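L544 (Acanthamoeba polyphaga mimivirus, PDB 4AMQ) probably acts as a metal-dependent nucleotidyl transferase of the mimivirus particle, possibly with a role in transcription-coupled DNA repair. Local coordinates at residues 56-68 with 266-278. Residues are numbered along the deposited sequence; the frame is centred on the assembly and turned at random.
With MN (manganese (II) ion), chain B; MN (manganese (II) ion), chain C.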
ATOM      1  N   SER A  56       4.649   6.584   8.436  1.00 33.47           N
ATOM      2  CA  SER A  56       5.662   7.476   7.885  1.00 36.01           C
ATOM      3  C   SER A  56       5.276   8.951   7.926  1.00 34.16           C
ATOM      4  O   SER A  56       6.138   9.814   8.068  1.00 32.29           O
ATOM      5  CB  SER A  56       6.017   7.064   6.451  1.00 35.20           C
ATOM      6  OG  SER A  56       4.917   7.240   5.577  1.00 33.89           O
ATOM      7  N   PHE A  57       3.986   9.243   7.794  1.00 35.62           N
ATOM      8  CA  PHE A  57       3.530  10.628   7.830  1.00 37.24           C
ATOM      9  C   PHE A  57       3.659  11.224   9.236  1.00 36.44           C
ATOM     10  O   PHE A  57       3.980  12.402   9.393  1.00 34.28           O
ATOM     11  CB  PHE A  57       2.094  10.749   7.327  1.00 32.65           C
ATOM     12  CG  PHE A  57       1.636  12.168   7.139  1.00 36.45           C
ATOM     13  CD1 PHE A  57       2.262  12.993   6.219  1.00 38.38           C
ATOM     14  CD2 PHE A  57       0.577  12.674   7.872  1.00 37.71           C
ATOM     15  CE1 PHE A  57       1.845  14.299   6.039  1.00 38.22           C
ATOM     16  CE2 PHE A  57       0.154  13.981   7.696  1.00 37.92           C
ATOM     17  CZ  PHE A  57       0.789  14.793   6.778  1.00 35.80           C
ATOM     18  N   ARG A  58       3.404  10.407  10.254  1.00 38.01           N
ATOM     19  CA  ARG A  58       3.605  10.836  11.636  1.00 38.94           C
ATOM     20  C   ARG A  58       5.069  11.211  11.865  1.00 37.09           C
ATOM     21  O   ARG A  58       5.371  12.132  12.623  1.00 44.72           O
ATOM     22  CB  ARG A  58       3.170   9.742  12.617  1.00 40.37           C
ATOM     23  CG  ARG A  58       3.592   9.989  14.065  1.00 45.79           C
ATOM     24  CD  ARG A  58       3.142   8.856  14.978  1.00 47.31           C
ATOM     25  NE  ARG A  58       3.431   7.545  14.400  1.00 54.27           N
ATOM     26  CZ  ARG A  58       3.110   6.386  14.970  1.00 57.85           C
ATOM     27  NH1 ARG A  58       2.490   6.370  16.143  1.00 63.24           N
ATOM     28  NH2 ARG A  58       3.411   5.240  14.369  1.00 54.19           N
ATOM     29  N   ARG A  59       5.971  10.497  11.196  1.00 38.18           N
ATOM     30  CA  ARG A  59       7.400  10.783  11.276  1.00 35.28           C
ATOM     31  C   ARG A  59       7.797  11.910  10.331  1.00 38.91           C
ATOM     32  O   ARG A  59       8.951  12.346  10.319  1.00 33.64           O
ATOM     33  CB  ARG A  59       8.224   9.532  10.965  1.00 36.20           C
ATOM     34  CG  ARG A  59       8.168   8.461  12.044  1.00 36.83           C
ATOM     35  CD  ARG A  59       9.052   7.273  11.687  1.00 41.59           C
ATOM     36  NE  ARG A  59       8.480   6.456  10.620  1.00 41.29           N
ATOM     37  CZ  ARG A  59       9.075   6.207   9.456  1.00 38.47           C
ATOM     38  NH1 ARG A  59      10.273   6.709   9.193  1.00 37.66           N
ATOM     39  NH2 ARG A  59       8.470   5.446   8.555  1.00 38.49           N
ATOM     40  N   ARG A  60       6.837  12.367   9.532  1.00 36.31           N
ATOM     41  CA  ARG A  60       7.058  13.475   8.609  1.00 37.83           C
ATOM     42  C   ARG A  60       8.261  13.250   7.699  1.00 37.08           C
ATOM     43  O   ARG A  60       9.085  14.145   7.524  1.00 40.99           O
ATOM     44  CB  ARG A  60       7.236  14.784   9.384  1.00 42.32           C
ATOM     45  CG  ARG A  60       6.040  15.172  10.243  1.00 44.12           C
ATOM     46  CD  ARG A  60       6.320  16.450  11.018  1.00 49.18           C
ATOM     47  NE  ARG A  60       5.096  17.088  11.494  1.00 54.69           N
ATOM     48  CZ  ARG A  60       4.563  16.886  12.695  1.00 56.11           C
ATOM     49  NH1 ARG A  60       5.146  16.060  13.553  1.00 54.96           N
ATOM     50  NH2 ARG A  60       3.447  17.514  13.039  1.00 54.28           N
ATOM     51  N   ILE A  61       8.367  12.055   7.125  1.00 32.94           N
ATOM     52  CA  ILE A  61       9.456  11.756   6.200  1.00 34.09           C
ATOM     53  C   ILE A  61       9.426  12.719   5.017  1.00 32.94           C
ATOM     54  O   ILE A  61       8.353  13.097   4.548  1.00 35.42           O
ATOM     55  CB  ILE A  61       9.392  10.306   5.680  1.00 35.15           C
ATOM     56  CG1 ILE A  61       8.092  10.067   4.907  1.00 30.85           C
ATOM     57  CG2 ILE A  61       9.529   9.316   6.833  1.00 33.54           C
ATOM     58  CD1 ILE A  61       8.047   8.739   4.191  1.00 28.61           C
ATOM     59  N   PRO A  62      10.610  13.122   4.531  1.00 31.68           N
ATOM     60  CA  PRO A  62      10.706  14.142   3.481  1.00 31.68           C
ATOM     61  C   PRO A  62      10.005  13.736   2.184  1.00 35.39           C
ATOM     62  O   PRO A  62       9.343  14.568   1.568  1.00 33.84           O
ATOM     63  CB  PRO A  62      12.217  14.280   3.258  1.00 30.52           C
ATOM     64  CG  PRO A  62      12.808  13.021   3.791  1.00 34.06           C
ATOM     65  CD  PRO A  62      11.932  12.621   4.940  1.00 32.99           C
ATOM     66  N   TYR A  63      10.145  12.478   1.779  1.00 31.16           N
ATOM     67  CA  TYR A  63       9.522  12.018   0.543  1.00 28.67           C
ATOM     68  C   TYR A  63       8.209  11.302   0.815  1.00 30.32           C
ATOM     69  O   TYR A  63       8.154  10.073   0.831  1.00 30.25           O
ATOM     70  CB  TYR A  63      10.472  11.110  -0.234  1.00 30.83           C
ATOM     71  CG  TYR A  63      11.706  11.818  -0.747  1.00 34.60           C
ATOM     72  CD1 TYR A  63      11.675  12.533  -1.938  1.00 31.95           C
ATOM     73  CD2 TYR A  63      12.903  11.768  -0.041  1.00 33.03           C
ATOM     74  CE1 TYR A  63      12.803  13.178  -2.413  1.00 39.22           C
ATOM     75  CE2 TYR A  63      14.034  12.409  -0.507  1.00 32.77           C
ATOM     76  CZ  TYR A  63      13.979  13.113  -1.692  1.00 39.30           C
ATOM     77  OH  TYR A  63      15.104  13.754  -2.158  1.00 37.59           O
ATOM     78  N   ILE A  64       7.151  12.080   1.017  1.00 30.95           N
ATOM     79  CA  ILE A  64       5.847  11.535   1.383  1.00 33.58           C
ATOM     80  C   ILE A  64       5.429  10.369   0.487  1.00 32.64           C
ATOM     81  O   ILE A  64       5.510  10.453  -0.739  1.00 28.00           O
ATOM     82  CB  ILE A  64       4.756  12.622   1.354  1.00 38.35           C
ATOM     83  CG1 ILE A  64       5.112  13.751   2.323  1.00 39.33           C
ATOM     84  CG2 ILE A  64       3.397  12.029   1.699  1.00 35.86           C
ATOM     85  CD1 ILE A  64       4.094  14.863   2.360  1.00 44.30           C
ATOM     86  N   THR A  65       4.988   9.281   1.113  1.00 29.88           N
ATOM     87  CA  THR A  65       4.535   8.099   0.389  1.00 27.04           C
ATOM     88  C   THR A  65       3.023   7.953   0.491  1.00 30.38           C
ATOM     89  O   THR A  65       2.321   7.938  -0.520  1.00 30.26           O
ATOM     90  CB  THR A  65       5.205   6.824   0.920  1.00 30.05           C
ATOM     91  OG1 THR A  65       4.992   6.720   2.334  1.00 34.11           O
ATOM     92  CG2 THR A  65       6.697   6.860   0.639  1.00 25.93           C
ATOM     93  N   ASP A  66       2.527   7.852   1.719  1.00 27.21           N
ATOM     94  CA  ASP A  66       1.097   7.755   1.954  1.00 29.02           C
ATOM     95  C   ASP A  66       0.751   8.249   3.354  1.00 32.80           C
ATOM     96  O   ASP A  66       1.637   8.587   4.140  1.00 36.69           O
ATOM     97  CB  ASP A  66       0.626   6.313   1.778  1.00 34.11           C
ATOM     98  CG  ASP A  66       1.207   5.382   2.823  1.00 39.48           C
ATOM     99  OD1 ASP A  66       2.439   5.394   3.019  1.00 42.42           O
ATOM    100  OD2 ASP A  66       0.430   4.647   3.461  1.00 44.69           O
ATOM    101  N   ILE A  67      -0.540   8.294   3.661  1.00 33.58           N
ATOM    102  CA  ILE A  67      -0.992   8.686   4.990  1.00 32.74           C
ATOM    103  C   ILE A  67      -1.809   7.568   5.633  1.00 31.14           C
ATOM    104  O   ILE A  67      -2.772   7.075   5.045  1.00 30.55           O
ATOM    105  CB  ILE A  67      -1.819   9.996   4.962  1.00 33.37           C
ATOM    106  CG1 ILE A  67      -0.927  11.203   4.652  1.00 35.89           C
ATOM    107  CG2 ILE A  67      -2.527  10.211   6.292  1.00 30.36           C
ATOM    108  CD1 ILE A  67      -0.475  11.298   3.207  1.00 35.77           C
ATOM    109  N   ASP A  68      -1.396   7.163   6.832  1.00 28.74           N
ATOM    110  CA  ASP A  68      -2.099   6.147   7.609  1.00 33.88           C
ATOM    111  C   ASP A  68      -2.735   6.798   8.828  1.00 36.19           C
ATOM    112  O   ASP A  68      -2.067   7.513   9.580  1.00 36.00           O
ATOM    113  CB  ASP A  68      -1.132   5.051   8.073  1.00 36.33           C
ATOM    114  CG  ASP A  68      -0.499   4.301   6.917  1.00 40.34           C
ATOM    115  OD1 ASP A  68      -1.136   4.213   5.845  1.00 37.22           O
ATOM    116  OD2 ASP A  68       0.636   3.804   7.079  1.00 42.85           O
ATOM    117  N   GLU A 266      17.826   6.543   9.696  1.00 33.54           N
ATOM    118  CA  GLU A 266      16.701   7.344   9.230  1.00 34.69           C
ATOM    119  C   GLU A 266      17.126   8.197   8.039  1.00 40.40           C
ATOM    120  O   GLU A 266      16.394   8.318   7.056  1.00 36.53           O
ATOM    121  CB  GLU A 266      16.171   8.234  10.352  1.00 38.04           C
ATOM    122  CG  GLU A 266      14.907   9.011   9.995  1.00 38.79           C
ATOM    123  CD  GLU A 266      13.654   8.145  10.002  1.00 42.90           C
ATOM    124  OE1 GLU A 266      13.776   6.905  10.088  1.00 39.28           O
ATOM    125  OE2 GLU A 266      12.540   8.708   9.925  1.00 44.48           O
ATOM    126  N   TYR A 267      18.312   8.786   8.129  1.00 34.83           N
ATOM    127  CA  TYR A 267      18.839   9.592   7.039  1.00 38.40           C
ATOM    128  C   TYR A 267      19.015   8.757   5.776  1.00 37.30           C
ATOM    129  O   TYR A 267      18.603   9.161   4.690  1.00 35.23           O
ATOM    130  CB  TYR A 267      20.170  10.234   7.428  1.00 37.38           C
ATOM    131  CG  TYR A 267      20.834  10.950   6.275  1.00 40.63           C
ATOM    132  CD1 TYR A 267      20.570  12.287   6.016  1.00 36.30           C
ATOM    133  CD2 TYR A 267      21.717  10.282   5.439  1.00 41.48           C
ATOM    134  CE1 TYR A 267      21.170  12.940   4.957  1.00 41.46           C
ATOM    135  CE2 TYR A 267      22.321  10.925   4.380  1.00 45.70           C
ATOM    136  CZ  TYR A 267      22.044  12.253   4.142  1.00 42.61           C
ATOM    137  OH  TYR A 267      22.649  12.892   3.084  1.00 54.30           O
ATOM    138  N   ILE A 268      19.628   7.590   5.930  1.00 35.47           N
ATOM    139  CA  ILE A 268      19.902   6.705   4.804  1.00 38.07           C
ATOM    140  C   ILE A 268      18.621   6.244   4.116  1.00 38.72           C
ATOM    141  O   ILE A 268      18.492   6.335   2.893  1.00 33.72           O
ATOM    142  CB  ILE A 268      20.701   5.471   5.256  1.00 36.49           C
ATOM    143  CG1 ILE A 268      22.047   5.901   5.844  1.00 40.26           C
ATOM    144  CG2 ILE A 268      20.907   4.510   4.096  1.00 32.52           C
ATOM    145  CD1 ILE A 268      22.823   4.775   6.484  1.00 42.63           C
ATOM    146  N   ILE A 269      17.680   5.751   4.914  1.00 34.06           N
ATOM    147  CA  ILE A 269      16.428   5.218   4.397  1.00 32.78           C
ATOM    148  C   ILE A 269      15.534   6.310   3.811  1.00 34.68           C
ATOM    149  O   ILE A 269      15.013   6.167   2.705  1.00 29.27           O
ATOM    150  CB  ILE A 269      15.658   4.456   5.501  1.00 33.62           C
ATOM    151  CG1 ILE A 269      16.482   3.258   5.988  1.00 30.74           C
ATOM    152  CG2 ILE A 269      14.293   4.009   4.998  1.00 30.24           C
ATOM    153  CD1 ILE A 269      15.886   2.536   7.180  1.00 33.69           C
ATOM    154  N   GLU A 270      15.380   7.408   4.546  1.00 33.48           N
ATOM    155  CA  GLU A 270      14.374   8.416   4.221  1.00 32.13           C
ATOM    156  C   GLU A 270      14.877   9.609   3.396  1.00 36.98           C
ATOM    157  O   GLU A 270      14.093  10.271   2.716  1.00 34.24           O
ATOM    158  CB  GLU A 270      13.699   8.917   5.503  1.00 36.62           C
ATOM    159  CG  GLU A 270      13.103   7.811   6.367  1.00 33.30           C
ATOM    160  CD  GLU A 270      11.987   7.055   5.668  1.00 34.98           C
ATOM    161  OE1 GLU A 270      11.595   7.460   4.552  1.00 36.46           O
ATOM    162  OE2 GLU A 270      11.495   6.056   6.236  1.00 38.56           O
ATOM    163  N   THR A 271      16.171   9.895   3.457  1.00 33.49           N
ATOM    164  CA  THR A 271      16.705  11.030   2.705  1.00 38.12           C
ATOM    165  C   THR A 271      17.581  10.590   1.537  1.00 36.57           C
ATOM    166  O   THR A 271      17.293  10.905   0.382  1.00 37.92           O
ATOM    167  CB  THR A 271      17.477  12.020   3.609  1.00 32.46           C
ATOM    168  OG1 THR A 271      16.575  12.598   4.558  1.00 31.72           O
ATOM    169  CG2 THR A 271      18.092  13.137   2.779  1.00 39.66           C
ATOM    170  N   LYS A 272      18.645   9.857   1.835  1.00 32.67           N
ATOM    171  CA  LYS A 272      19.551   9.404   0.790  1.00 32.87           C
ATOM    172  C   LYS A 272      18.837   8.550  -0.254  1.00 38.55           C
ATOM    173  O   LYS A 272      19.047   8.726  -1.455  1.00 36.65           O
ATOM    174  CB  LYS A 272      20.725   8.635   1.391  1.00 36.07           C
ATOM    175  CG  LYS A 272      21.749   8.200   0.365  1.00 35.23           C
ATOM    176  CD  LYS A 272      22.971   7.597   1.030  1.00 42.69           C
ATOM    177  CE  LYS A 272      23.923   7.031  -0.007  1.00 48.91           C
ATOM    178  NZ  LYS A 272      24.370   8.074  -0.973  1.00 56.42           N
ATOM    179  N   PHE A 273      17.993   7.628   0.203  1.00 37.28           N
ATOM    180  CA  PHE A 273      17.283   6.730  -0.704  1.00 30.61           C
ATOM    181  C   PHE A 273      15.775   6.969  -0.689  1.00 29.22           C
ATOM    182  O   PHE A 273      15.004   6.167  -1.213  1.00 29.10           O
ATOM    183  CB  PHE A 273      17.593   5.273  -0.366  1.00 30.37           C
ATOM    184  CG  PHE A 273      19.052   4.924  -0.477  1.00 36.13           C
ATOM    185  CD1 PHE A 273      19.695   4.965  -1.704  1.00 34.02           C
ATOM    186  CD2 PHE A 273      19.777   4.549   0.642  1.00 37.33           C
ATOM    187  CE1 PHE A 273      21.035   4.647  -1.808  1.00 36.90           C
ATOM    188  CE2 PHE A 273      21.117   4.228   0.542  1.00 38.77           C
ATOM    189  CZ  PHE A 273      21.747   4.277  -0.686  1.00 37.64           C
ATOM    190  N   GLY A 274      15.366   8.078  -0.087  1.00 29.64           N
ATOM    191  CA  GLY A 274      13.958   8.411   0.036  1.00 31.58           C
ATOM    192  C   GLY A 274      13.182   8.396  -1.270  1.00 28.79           C
ATOM    193  O   GLY A 274      12.049   7.924  -1.311  1.00 27.05           O
ATOM    194  N   LEU A 275      13.787   8.908  -2.338  1.00 29.81           N
ATOM    195  CA  LEU A 275      13.094   9.025  -3.622  1.00 29.86           C
ATOM    196  C   LEU A 275      12.906   7.666  -4.301  1.00 25.87           C
ATOM    197  O   LEU A 275      11.918   7.445  -5.001  1.00 26.26           O
ATOM    198  CB  LEU A 275      13.820  10.004  -4.555  1.00 26.50           C
ATOM    199  CG  LEU A 275      13.139  10.277  -5.903  1.00 29.14           C
ATOM    200  CD1 LEU A 275      11.673  10.645  -5.714  1.00 25.26           C
ATOM    201  CD2 LEU A 275      13.875  11.365  -6.685  1.00 31.51           C
ATOM    202  N   TYR A 276      13.855   6.761  -4.092  1.00 24.77           N
ATOM    203  CA  TYR A 276      13.722   5.396  -4.590  1.00 27.36           C
ATOM    204  C   TYR A 276      12.477   4.731  -4.011  1.00 27.60           C
ATOM    205  O   TYR A 276      11.732   4.062  -4.723  1.00 24.70           O
ATOM    206  CB  TYR A 276      14.952   4.561  -4.229  1.00 27.65           C
ATOM    207  CG  TYR A 276      16.235   4.996  -4.901  1.00 31.44           C
ATOM    208  CD1 TYR A 276      16.961   6.073  -4.418  1.00 29.68           C
ATOM    209  CD2 TYR A 276      16.727   4.318  -6.009  1.00 29.53           C
ATOM    210  CE1 TYR A 276      18.133   6.472  -5.021  1.00 30.19           C
ATOM    211  CE2 TYR A 276      17.904   4.712  -6.620  1.00 36.10           C
ATOM    212  CZ  TYR A 276      18.601   5.791  -6.120  1.00 33.53           C
ATOM    213  OH  TYR A 276      19.774   6.194  -6.715  1.00 34.77           O
ATOM    214  N   LYS A 277      12.261   4.911  -2.712  1.00 26.77           N
ATOM    215  CA  LYS A 277      11.114   4.309  -2.039  1.00 28.75           C
ATOM    216  C   LYS A 277       9.808   4.965  -2.481  1.00 27.17           C
ATOM    217  O   LYS A 277       8.800   4.288  -2.674  1.00 26.62           O
ATOM    218  CB  LYS A 277      11.276   4.380  -0.512  1.00 26.13           C
ATOM    219  CG  LYS A 277      10.019   4.044   0.278  1.00 26.17           C
ATOM    220  CD  LYS A 277      10.350   3.607   1.706  1.00 29.85           C
ATOM    221  CE  LYS A 277      11.116   4.671   2.480  1.00 25.24           C
ATOM    222  NZ  LYS A 277      10.274   5.858   2.797  1.00 27.42           N
ATOM    223  N   GLN A 278       9.834   6.284  -2.651  1.00 25.91           N
ATOM    224  CA  GLN A 278       8.633   7.021  -3.024  1.00 26.45           C
ATOM    225  C   GLN A 278       8.168   6.631  -4.425  1.00 25.79           C
ATOM    226  O   GLN A 278       6.975   6.475  -4.668  1.00 25.85           O
ATOM    227  CB  GLN A 278       8.868   8.533  -2.934  1.00 25.85           C
ATOM    228  CG  GLN A 278       7.585   9.358  -2.967  1.00 24.11           C
ATOM    229  CD  GLN A 278       7.831  10.814  -3.319  1.00 30.39           C
ATOM    230  OE1 GLN A 278       8.368  11.126  -4.385  1.00 29.18           O
ATOM    231  NE2 GLN A 278       7.437  11.714  -2.427  1.00 26.55           N
TER
HETATM  232 MN    MN B 639       2.331   4.549   5.242  1.00 75.03          MN
HETATM  233 MN    MN C 640      -0.711   2.858   4.031  1.00 38.87          MN
HETATM  234  O   HOH W   1       9.894   7.758   0.474  1.00 23.59           O
HETATM  235  O   HOH W   2      11.478  10.002   2.748  1.00 30.72           O
HETATM  236  O   HOH W   3       7.195   4.954   3.925  1.00 29.01           O
HETATM  237  O   HOH W   4       4.316   3.774   4.500  1.00 48.02           O
HETATM  238  O   HOH W   5      -0.057   1.326   2.084  1.00 41.31           O
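Tyr-63 lays its ring against the junction between helices 259-272 and 274-292. CG stands anti to the carbonyl carbon of Tyr-63 (chi1 -66°), which sends the ring over the start of helix 274-292, where Leu-275 CB sits over one face in a CH-pi contact 4.3 Å from the Tyr-63 ring centroid, while Glu-270 O lies at the ring edge, 3.4 Å from Tyr-63 CD2. With no side chain at Gly-274, its CA comes within 3.5 Å of Tyr-63 CD2. Beside it, Pro-62 CG also packs on Glu-270 O. Arg-59, bent at chi3, offers NH1 to two carboxylates. The bond from Arg-59 NH1 to Glu-270 OE2 (3.3 Å) is nearly straight, 174°, and stays in the guanidinium plane but comes from above the carboxylate; Glu-266 OE2 accepts through its syn lone pair in a more bent bond. Arg-252 of helix 248-254 pairs with both acids, so the carboxylates probably offset the two neighbouring arginines. The loop leading into strand 66-72 thus joins the nucleotidyltransferase domain to the helical domain; the strand carries the DxD pair Asp-66 and Asp-68, which bind both manganese ions, Asp-213 joining them at one. Glu-270 turns OE1 to Lys-277 NZ, 2.7 Å away, and its CD rests on Ile-61 CG2. The lysine tip meets Ile-61 CD1; water 1 joins NZ to Tyr-63 O and Gly-274 O. Next to the metal site, Thr-65 OG1 donates to the anti lone pair of Asp-66 OD1, a second-shell bond to a ligand. Extended beyond CG, Gln-278 carries NE2 to Ile-64 O (2.9 Å), tilted out of the carbonyl plane, and the same nitrogen also bonds Leu-24 O.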